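Local coordinates for protein halorhodopsin (Halobacterium salinarum, PDB 2JAF) that probably pumps chloride ions across the membrane with light absorbed by its bound retinal, as a seven-helix microbial rhodopsin, at residues A[48-53]-A[249-254]; A[125-130]-A[194-199]. The protein carries 2 engineered substitutions. All coordinates share one frame; numbering follows the deposited sequence.

Interaction 1 of 2, residues A[48-53]-A[249-254]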
ATOM      1  N   VAL A  48     -20.714  10.126 -12.883  1.00 39.86           N
ATOM      2  CA  VAL A  48     -20.544  11.541 -12.564  1.00 41.48           C
ATOM      3  C   VAL A  48     -21.909  12.204 -12.680  1.00 42.34           C
ATOM      4  O   VAL A  48     -22.311  12.988 -11.820  1.00 43.46           O
ATOM      5  CB  VAL A  48     -19.565  12.233 -13.536  1.00 42.43           C
ATOM      6  CG1 VAL A  48     -19.542  13.739 -13.275  1.00 42.85           C
ATOM      7  CG2 VAL A  48     -18.170  11.656 -13.360  1.00 42.51           C
ATOM      8  N   TYR A  49     -22.618  11.865 -13.751  1.00 43.49           N
ATOM      9  CA  TYR A  49     -23.951  12.395 -14.012  1.00 44.83           C
ATOM     10  C   TYR A  49     -24.926  12.019 -12.895  1.00 44.85           C
ATOM     11  O   TYR A  49     -25.587  12.882 -12.320  1.00 45.07           O
ATOM     12  CB  TYR A  49     -24.458  11.851 -15.350  1.00 45.88           C
ATOM     13  CG  TYR A  49     -25.898  12.186 -15.661  1.00 48.67           C
ATOM     14  CD1 TYR A  49     -26.302  13.505 -15.859  1.00 49.90           C
ATOM     15  CD2 TYR A  49     -26.858  11.180 -15.767  1.00 50.13           C
ATOM     16  CE1 TYR A  49     -27.628  13.814 -16.154  1.00 51.59           C
ATOM     17  CE2 TYR A  49     -28.184  11.476 -16.060  1.00 51.74           C
ATOM     18  CZ  TYR A  49     -28.563  12.794 -16.254  1.00 52.88           C
ATOM     19  OH  TYR A  49     -29.876  13.092 -16.544  1.00 54.44           O
ATOM     20  N   MET A  50     -25.007  10.727 -12.593  1.00 44.58           N
ATOM     21  CA  MET A  50     -25.904  10.235 -11.552  1.00 44.29           C
ATOM     22  C   MET A  50     -25.687  10.924 -10.213  1.00 45.31           C
ATOM     23  O   MET A  50     -26.585  10.958  -9.375  1.00 46.37           O
ATOM     24  CB  MET A  50     -25.733   8.721 -11.380  1.00 42.09           C
ATOM     25  CG  MET A  50     -26.297   7.901 -12.528  1.00 40.11           C
ATOM     26  SD  MET A  50     -25.871   6.153 -12.400  1.00 36.16           S
ATOM     27  CE  MET A  50     -27.040   5.594 -11.135  1.00 37.70           C
ATOM     28  N   GLY A  51     -24.495  11.468 -10.009  1.00 47.46           N
ATOM     29  CA  GLY A  51     -24.205  12.145  -8.759  1.00 49.80           C
ATOM     30  C   GLY A  51     -24.451  13.642  -8.827  1.00 51.32           C
ATOM     31  O   GLY A  51     -24.181  14.362  -7.866  1.00 51.04           O
ATOM     32  N   ARG A  52     -24.972  14.106  -9.959  1.00 53.02           N
ATOM     33  CA  ARG A  52     -25.241  15.527 -10.160  1.00 55.84           C
ATOM     34  C   ARG A  52     -25.937  16.186  -8.977  1.00 57.03           C
ATOM     35  O   ARG A  52     -25.558  17.281  -8.564  1.00 58.34           O
ATOM     36  CB  ARG A  52     -26.077  15.737 -11.427  1.00 56.34           C
ATOM     37  CG  ARG A  52     -27.420  15.030 -11.418  1.00 57.43           C
ATOM     38  CD  ARG A  52     -28.160  15.238 -12.728  1.00 57.82           C
ATOM     39  NE  ARG A  52     -29.428  14.515 -12.754  1.00 59.90           N
ATOM     40  CZ  ARG A  52     -30.294  14.554 -13.762  1.00 60.96           C
ATOM     41  NH1 ARG A  52     -30.029  15.285 -14.838  1.00 61.64           N
ATOM     42  NH2 ARG A  52     -31.425  13.865 -13.695  1.00 60.62           N
ATOM     43  N   THR A  53     -26.948  15.524  -8.426  1.00 57.90           N
ATOM     44  CA  THR A  53     -27.679  16.084  -7.297  1.00 58.98           C
ATOM     45  C   THR A  53     -27.618  15.226  -6.037  1.00 59.34           C
ATOM     46  O   THR A  53     -28.624  15.049  -5.349  1.00 59.41           O
ATOM     47  CB  THR A  53     -29.159  16.330  -7.660  1.00 59.39           C
ATOM     48  OG1 THR A  53     -29.759  15.106  -8.101  1.00 59.99           O
ATOM     49  CG2 THR A  53     -29.266  17.370  -8.764  1.00 60.30           C
ATOM     50  N   LEU A 249     -25.230  -0.059  -6.998  1.00 23.46           N
ATOM     51  CA  LEU A 249     -24.948   0.559  -5.709  1.00 23.85           C
ATOM     52  C   LEU A 249     -25.250   2.058  -5.719  1.00 26.41           C
ATOM     53  O   LEU A 249     -25.962   2.563  -4.847  1.00 25.70           O
ATOM     54  CB  LEU A 249     -23.485   0.307  -5.325  1.00 25.57           C
ATOM     55  CG  LEU A 249     -22.826   1.036  -4.147  1.00 28.93           C
ATOM     56  CD1 LEU A 249     -23.793   1.225  -2.994  1.00 30.73           C
ATOM     57  CD2 LEU A 249     -21.605   0.231  -3.714  1.00 28.48           C
ATOM     58  N   LEU A 250     -24.724   2.762  -6.717  1.00 26.22           N
ATOM     59  CA  LEU A 250     -24.919   4.201  -6.826  1.00 27.12           C
ATOM     60  C   LEU A 250     -26.385   4.597  -7.013  1.00 28.03           C
ATOM     61  O   LEU A 250     -26.865   5.547  -6.386  1.00 28.16           O
ATOM     62  CB  LEU A 250     -24.077   4.746  -7.982  1.00 27.97           C
ATOM     63  CG  LEU A 250     -24.016   6.268  -8.130  1.00 28.87           C
ATOM     64  CD1 LEU A 250     -23.633   6.903  -6.800  1.00 30.20           C
ATOM     65  CD2 LEU A 250     -22.998   6.625  -9.200  1.00 29.95           C
ATOM     66  N   ARG A 251     -27.095   3.863  -7.864  1.00 28.56           N
ATOM     67  CA  ARG A 251     -28.500   4.152  -8.128  1.00 28.11           C
ATOM     68  C   ARG A 251     -29.322   4.052  -6.850  1.00 28.51           C
ATOM     69  O   ARG A 251     -30.222   4.860  -6.622  1.00 25.43           O
ATOM     70  CB  ARG A 251     -29.064   3.188  -9.179  1.00 29.38           C
ATOM     71  CG  ARG A 251     -30.528   3.449  -9.538  1.00 32.27           C
ATOM     72  CD  ARG A 251     -31.059   2.477 -10.590  1.00 35.32           C
ATOM     73  NE  ARG A 251     -31.010   1.091 -10.132  1.00 38.47           N
ATOM     74  CZ  ARG A 251     -31.385   0.041 -10.861  1.00 40.04           C
ATOM     75  NH1 ARG A 251     -31.845   0.211 -12.095  1.00 40.92           N
ATOM     76  NH2 ARG A 251     -31.284  -1.183 -10.358  1.00 39.27           N
ATOM     77  N   TRP A 252     -29.013   3.059  -6.018  1.00 25.67           N
ATOM     78  CA  TRP A 252     -29.743   2.874  -4.772  1.00 28.33           C
ATOM     79  C   TRP A 252     -29.460   4.043  -3.836  1.00 29.06           C
ATOM     80  O   TRP A 252     -30.374   4.599  -3.228  1.00 29.66           O
ATOM     81  CB  TRP A 252     -29.337   1.566  -4.085  1.00 27.13           C
ATOM     82  CG  TRP A 252     -30.224   1.228  -2.912  1.00 27.55           C
ATOM     83  CD1 TRP A 252     -31.392   0.516  -2.943  1.00 27.28           C
ATOM     84  CD2 TRP A 252     -30.054   1.661  -1.559  1.00 26.69           C
ATOM     85  NE1 TRP A 252     -31.960   0.481  -1.688  1.00 27.33           N
ATOM     86  CE2 TRP A 252     -31.160   1.176  -0.821  1.00 27.13           C
ATOM     87  CE3 TRP A 252     -29.076   2.415  -0.896  1.00 26.62           C
ATOM     88  CZ2 TRP A 252     -31.314   1.422   0.548  1.00 25.77           C
ATOM     89  CZ3 TRP A 252     -29.232   2.661   0.468  1.00 26.66           C
ATOM     90  CH2 TRP A 252     -30.343   2.164   1.173  1.00 25.83           C
ATOM     91  N   VAL A 253     -28.186   4.406  -3.718  1.00 29.18           N
ATOM     92  CA  VAL A 253     -27.790   5.513  -2.857  1.00 30.11           C
ATOM     93  C   VAL A 253     -28.498   6.810  -3.254  1.00 31.90           C
ATOM     94  O   VAL A 253     -28.926   7.576  -2.390  1.00 30.61           O
ATOM     95  CB  VAL A 253     -26.255   5.726  -2.900  1.00 31.04           C
ATOM     96  CG1 VAL A 253     -25.875   7.002  -2.163  1.00 31.55           C
ATOM     97  CG2 VAL A 253     -25.553   4.531  -2.261  1.00 29.38           C
ATOM     98  N   ALA A 254     -28.631   7.048  -4.555  1.00 32.56           N
ATOM     99  CA  ALA A 254     -29.288   8.262  -5.039  1.00 35.16           C
ATOM    100  C   ALA A 254     -30.769   8.298  -4.667  1.00 37.07           C
ATOM    101  O   ALA A 254     -31.324   9.367  -4.393  1.00 37.11           O
ATOM    102  CB  ALA A 254     -29.128   8.379  -6.552  1.00 34.21           C
TER

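Interaction 2 of 2, residues A[125-130]-A[194-199]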
ATOM      1  N   LEU A 125     -18.736   1.494   3.474  1.00 33.30           N
ATOM      2  CA  LEU A 125     -19.350   2.764   3.838  1.00 34.75           C
ATOM      3  C   LEU A 125     -20.867   2.592   3.813  1.00 34.97           C
ATOM      4  O   LEU A 125     -21.564   2.994   4.739  1.00 35.25           O
ATOM      5  CB  LEU A 125     -18.923   3.860   2.857  1.00 35.62           C
ATOM      6  CG  LEU A 125     -17.441   4.248   2.876  1.00 37.88           C
ATOM      7  CD1 LEU A 125     -17.134   5.213   1.744  1.00 38.30           C
ATOM      8  CD2 LEU A 125     -17.102   4.876   4.222  1.00 38.50           C
ATOM      9  N   LEU A 126     -21.373   1.973   2.751  1.00 35.52           N
ATOM     10  CA  LEU A 126     -22.805   1.742   2.622  1.00 35.26           C
ATOM     11  C   LEU A 126     -23.340   0.990   3.834  1.00 36.17           C
ATOM     12  O   LEU A 126     -24.393   1.330   4.375  1.00 35.56           O
ATOM     13  CB  LEU A 126     -23.096   0.938   1.353  1.00 36.46           C
ATOM     14  CG  LEU A 126     -24.559   0.589   1.077  1.00 37.96           C
ATOM     15  CD1 LEU A 126     -25.370   1.863   0.884  1.00 38.37           C
ATOM     16  CD2 LEU A 126     -24.646  -0.287  -0.160  1.00 39.31           C
ATOM     17  N   ALA A 127     -22.605  -0.033   4.260  1.00 35.35           N
ATOM     18  CA  ALA A 127     -23.004  -0.842   5.404  1.00 35.55           C
ATOM     19  C   ALA A 127     -22.601  -0.204   6.730  1.00 36.53           C
ATOM     20  O   ALA A 127     -22.958  -0.701   7.795  1.00 35.86           O
ATOM     21  CB  ALA A 127     -22.395  -2.233   5.289  1.00 35.36           C
ATOM     22  N   ASP A 128     -21.853   0.892   6.660  1.00 38.33           N
ATOM     23  CA  ASP A 128     -21.407   1.601   7.858  1.00 40.84           C
ATOM     24  C   ASP A 128     -20.792   0.646   8.882  1.00 41.45           C
ATOM     25  O   ASP A 128     -21.233   0.575  10.031  1.00 41.09           O
ATOM     26  CB  ASP A 128     -22.591   2.345   8.484  1.00 43.06           C
ATOM     27  CG  ASP A 128     -22.165   3.298   9.581  1.00 45.30           C
ATOM     28  OD1 ASP A 128     -21.264   4.125   9.326  1.00 45.97           O
ATOM     29  OD2 ASP A 128     -22.732   3.221  10.691  1.00 47.52           O
ATOM     30  N   VAL A 129     -19.763  -0.080   8.455  1.00 41.14           N
ATOM     31  CA  VAL A 129     -19.089  -1.046   9.315  1.00 41.82           C
ATOM     32  C   VAL A 129     -18.022  -0.389  10.182  1.00 43.27           C
ATOM     33  O   VAL A 129     -17.689   0.778   9.996  1.00 43.18           O
ATOM     34  CB  VAL A 129     -18.417  -2.154   8.472  1.00 41.30           C
ATOM     35  CG1 VAL A 129     -19.449  -2.817   7.567  1.00 40.87           C
ATOM     36  CG2 VAL A 129     -17.287  -1.564   7.644  1.00 40.54           C
ATOM     37  N   ASP A 130     -17.484  -1.147  11.132  1.00 45.91           N
ATOM     38  CA  ASP A 130     -16.440  -0.627  12.011  1.00 47.60           C
ATOM     39  C   ASP A 130     -15.179  -0.375  11.200  1.00 47.84           C
ATOM     40  O   ASP A 130     -14.849  -1.146  10.297  1.00 48.21           O
ATOM     41  CB  ASP A 130     -16.132  -1.626  13.129  1.00 50.27           C
ATOM     42  CG  ASP A 130     -17.287  -1.800  14.094  1.00 52.52           C
ATOM     43  OD1 ASP A 130     -17.700  -0.796  14.714  1.00 54.01           O
ATOM     44  OD2 ASP A 130     -17.778  -2.940  14.235  1.00 53.41           O
ATOM     45  N   GLU A 194     -31.197  -4.470   2.842  1.00 32.43           N
ATOM     46  CA  GLU A 194     -31.770  -4.868   1.556  1.00 32.52           C
ATOM     47  C   GLU A 194     -30.794  -4.726   0.389  1.00 30.09           C
ATOM     48  O   GLU A 194     -30.597  -5.668  -0.381  1.00 28.30           O
ATOM     49  CB  GLU A 194     -33.031  -4.045   1.266  1.00 35.96           C
ATOM     50  CG  GLU A 194     -32.772  -2.550   1.077  1.00 40.65           C
ATOM     51  CD  GLU A 194     -32.007  -1.928   2.239  1.00 43.91           C
ATOM     52  OE1 GLU A 194     -32.569  -1.830   3.353  1.00 43.91           O
ATOM     53  OE2 GLU A 194     -30.835  -1.542   2.037  1.00 46.05           O
ATOM     54  N   ILE A 195     -30.191  -3.549   0.250  1.00 27.41           N
ATOM     55  CA  ILE A 195     -29.242  -3.320  -0.834  1.00 26.70           C
ATOM     56  C   ILE A 195     -27.941  -4.091  -0.584  1.00 25.12           C
ATOM     57  O   ILE A 195     -27.314  -4.593  -1.518  1.00 24.92           O
ATOM     58  CB  ILE A 195     -28.941  -1.810  -1.003  1.00 24.41           C
ATOM     59  CG1 ILE A 195     -27.932  -1.600  -2.136  1.00 25.93           C
ATOM     60  CG2 ILE A 195     -28.443  -1.225   0.307  1.00 26.49           C
ATOM     61  CD1 ILE A 195     -28.417  -2.112  -3.491  1.00 26.78           C
ATOM     62  N   PHE A 196     -27.544  -4.193   0.680  1.00 25.23           N
ATOM     63  CA  PHE A 196     -26.329  -4.922   1.023  1.00 24.77           C
ATOM     64  C   PHE A 196     -26.464  -6.387   0.608  1.00 24.11           C
ATOM     65  O   PHE A 196     -25.549  -6.957   0.018  1.00 22.08           O
ATOM     66  CB  PHE A 196     -26.063  -4.860   2.531  1.00 26.44           C
ATOM     67  CG  PHE A 196     -24.870  -5.666   2.965  1.00 27.61           C
ATOM     68  CD1 PHE A 196     -23.579  -5.205   2.733  1.00 28.42           C
ATOM     69  CD2 PHE A 196     -25.037  -6.905   3.574  1.00 29.17           C
ATOM     70  CE1 PHE A 196     -22.465  -5.971   3.102  1.00 28.32           C
ATOM     71  CE2 PHE A 196     -23.931  -7.677   3.946  1.00 30.31           C
ATOM     72  CZ  PHE A 196     -22.646  -7.204   3.707  1.00 28.92           C
ATOM     73  N   ASP A 197     -27.601  -6.993   0.936  1.00 24.00           N
ATOM     74  CA  ASP A 197     -27.844  -8.396   0.601  1.00 26.21           C
ATOM     75  C   ASP A 197     -27.791  -8.634  -0.909  1.00 25.16           C
ATOM     76  O   ASP A 197     -27.305  -9.670  -1.367  1.00 24.56           O
ATOM     77  CB  ASP A 197     -29.194  -8.861   1.161  1.00 28.41           C
ATOM     78  CG  ASP A 197     -29.181  -9.014   2.675  1.00 32.80           C
ATOM     79  OD1 ASP A 197     -28.087  -9.161   3.260  1.00 34.20           O
ATOM     80  OD2 ASP A 197     -30.269  -9.007   3.287  1.00 37.06           O
ATOM     81  N   THR A 198     -28.298  -7.677  -1.681  1.00 24.11           N
ATOM     82  CA  THR A 198     -28.265  -7.782  -3.134  1.00 23.93           C
ATOM     83  C   THR A 198     -26.818  -7.704  -3.615  1.00 23.21           C
ATOM     84  O   THR A 198     -26.359  -8.536  -4.404  1.00 20.15           O
ATOM     85  CB  THR A 198     -29.062  -6.634  -3.788  1.00 26.83           C
ATOM     86  OG1 THR A 198     -30.457  -6.822  -3.535  1.00 28.42           O
ATOM     87  CG2 THR A 198     -28.821  -6.592  -5.293  1.00 26.86           C
ATOM     88  N   LEU A 199     -26.099  -6.699  -3.129  1.00 21.31           N
ATOM     89  CA  LEU A 199     -24.710  -6.492  -3.531  1.00 21.43           C
ATOM     90  C   LEU A 199     -23.794  -7.610  -3.058  1.00 21.75           C
ATOM     91  O   LEU A 199     -22.803  -7.930  -3.720  1.00 20.72           O
ATOM     92  CB  LEU A 199     -24.207  -5.140  -3.005  1.00 20.58           C
ATOM     93  CG  LEU A 199     -24.935  -3.913  -3.574  1.00 22.80           C
ATOM     94  CD1 LEU A 199     -24.377  -2.645  -2.947  1.00 24.32           C
ATOM     95  CD2 LEU A 199     -24.776  -3.869  -5.092  1.00 22.52           C
TER

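Interaction 1 of 2, residues A[48-53]-A[249-254]
M50 reaches across to R251 with the end of its side chain: CE comes to 3.6 Å from the R251 CA and 3.7 Å from the R251 CB, so the thioether methyl rests on the root of the arginine and on the backbone it grows from. Two torsions explain the reach. CG of M50 lies beside its own backbone N, anti to the carbonyl carbon (chi1 -72°), which sends the chain out to the neighbouring helix; after an extended chi2, the bend at chi3 (78°) swings CE in towards the helix surface. Closer to its backbone, M50 CB faces the delta branch of L250, 4.1 Å from L250 CD2. The methionine therefore touches two consecutive residues with different parts of its length, at a point where the CA atoms of M50 and R251 are 7.4 Å apart.

R251 contributes hydrocarbon here and not charge. Its chain leaves CB extended and turns only at chi3 (61°), a course that carries the guanidinium away from the methionine: R251 CZ is 7.1 Å from M50 CE. L250, buried, also packs on W63 of helix 58-82, which places this contact beside a third helix.

With 188 Å² buried in total and no hydrogen bond spanning the two segments, the ends of helices 27-50 and 227-255 are joined here by apolar contact. M50 takes part in both residue contacts, its methyl on R251 and its CB on L250, while the arginine keeps its charge outside them.

Interaction 2 of 2, residues A[125-130]-A[194-199]
L126 sends one methyl between two residues of the opposing helix: its CD2 lies 3.7 Å from L199 CD1 and 3.9 Å from I195 CG2. I195 and L199 stand one turn apart on helix 193-216, linked by the backbone bond from L199 N to I195 O, and the L126 side chain crosses each of theirs at about a right angle. CG of L126 trails away from its backbone N (chi1 179°), which carries the delta branches out to this surface. The carbonyl of this buried leucine is satisfied from outside the two segments, L126 O being hydrogen-bonded to T192 OG1. One residue on, A127 CB approaches F196 CD1 at 4.1 Å, meeting the ring obliquely. The small alanine lets the backbones come near, with A127 CA and F196 CA 6.8 Å apart, and F196 continues onto A184 and A187 of helix 182-190. All five touching residues are buried.

The other side of the contact is looser. Past A127 the chain turns off in a Schellman motif: D128 takes a positive phi of 49°, and its N bonds to L125 O at 2.9 Å. Residues 128-130 then make no contact with 194-199, and D130, which is exposed, stands at the N-cap position of helix 131-153. At the turn, D128 forms a salt bridge with R58.

Helix 106-127 thus ends in a Schellman motif beside the first turns of helix 193-216, and this helix-helix packing lies within the seven-helix bundle of the microbial rhodopsin family.

The two contacts lie 16 Å apart, centre to centre, on the same side of the chain's centre. Along the chain, 125-130 and 194-199 are nested inside the loop closed by 48-53 and 249-254, so interaction 1 joins the first long helix to the last transmembrane one while interaction 2 pairs two intervening helices. Helix 227-255 connects them: L250 and R251 meet helix 27-50, while L249 and W252, from the same stretch of helix, meet helices 106-127 and 193-216, with L249 CD1 3.3 Å from L126 CD2 and W252 CD2 3.7 Å from I195 CB. Together the contacts tie four helices at one end of the bundle; the L199 side chain of interaction 2 is about 12 Å from the retinal.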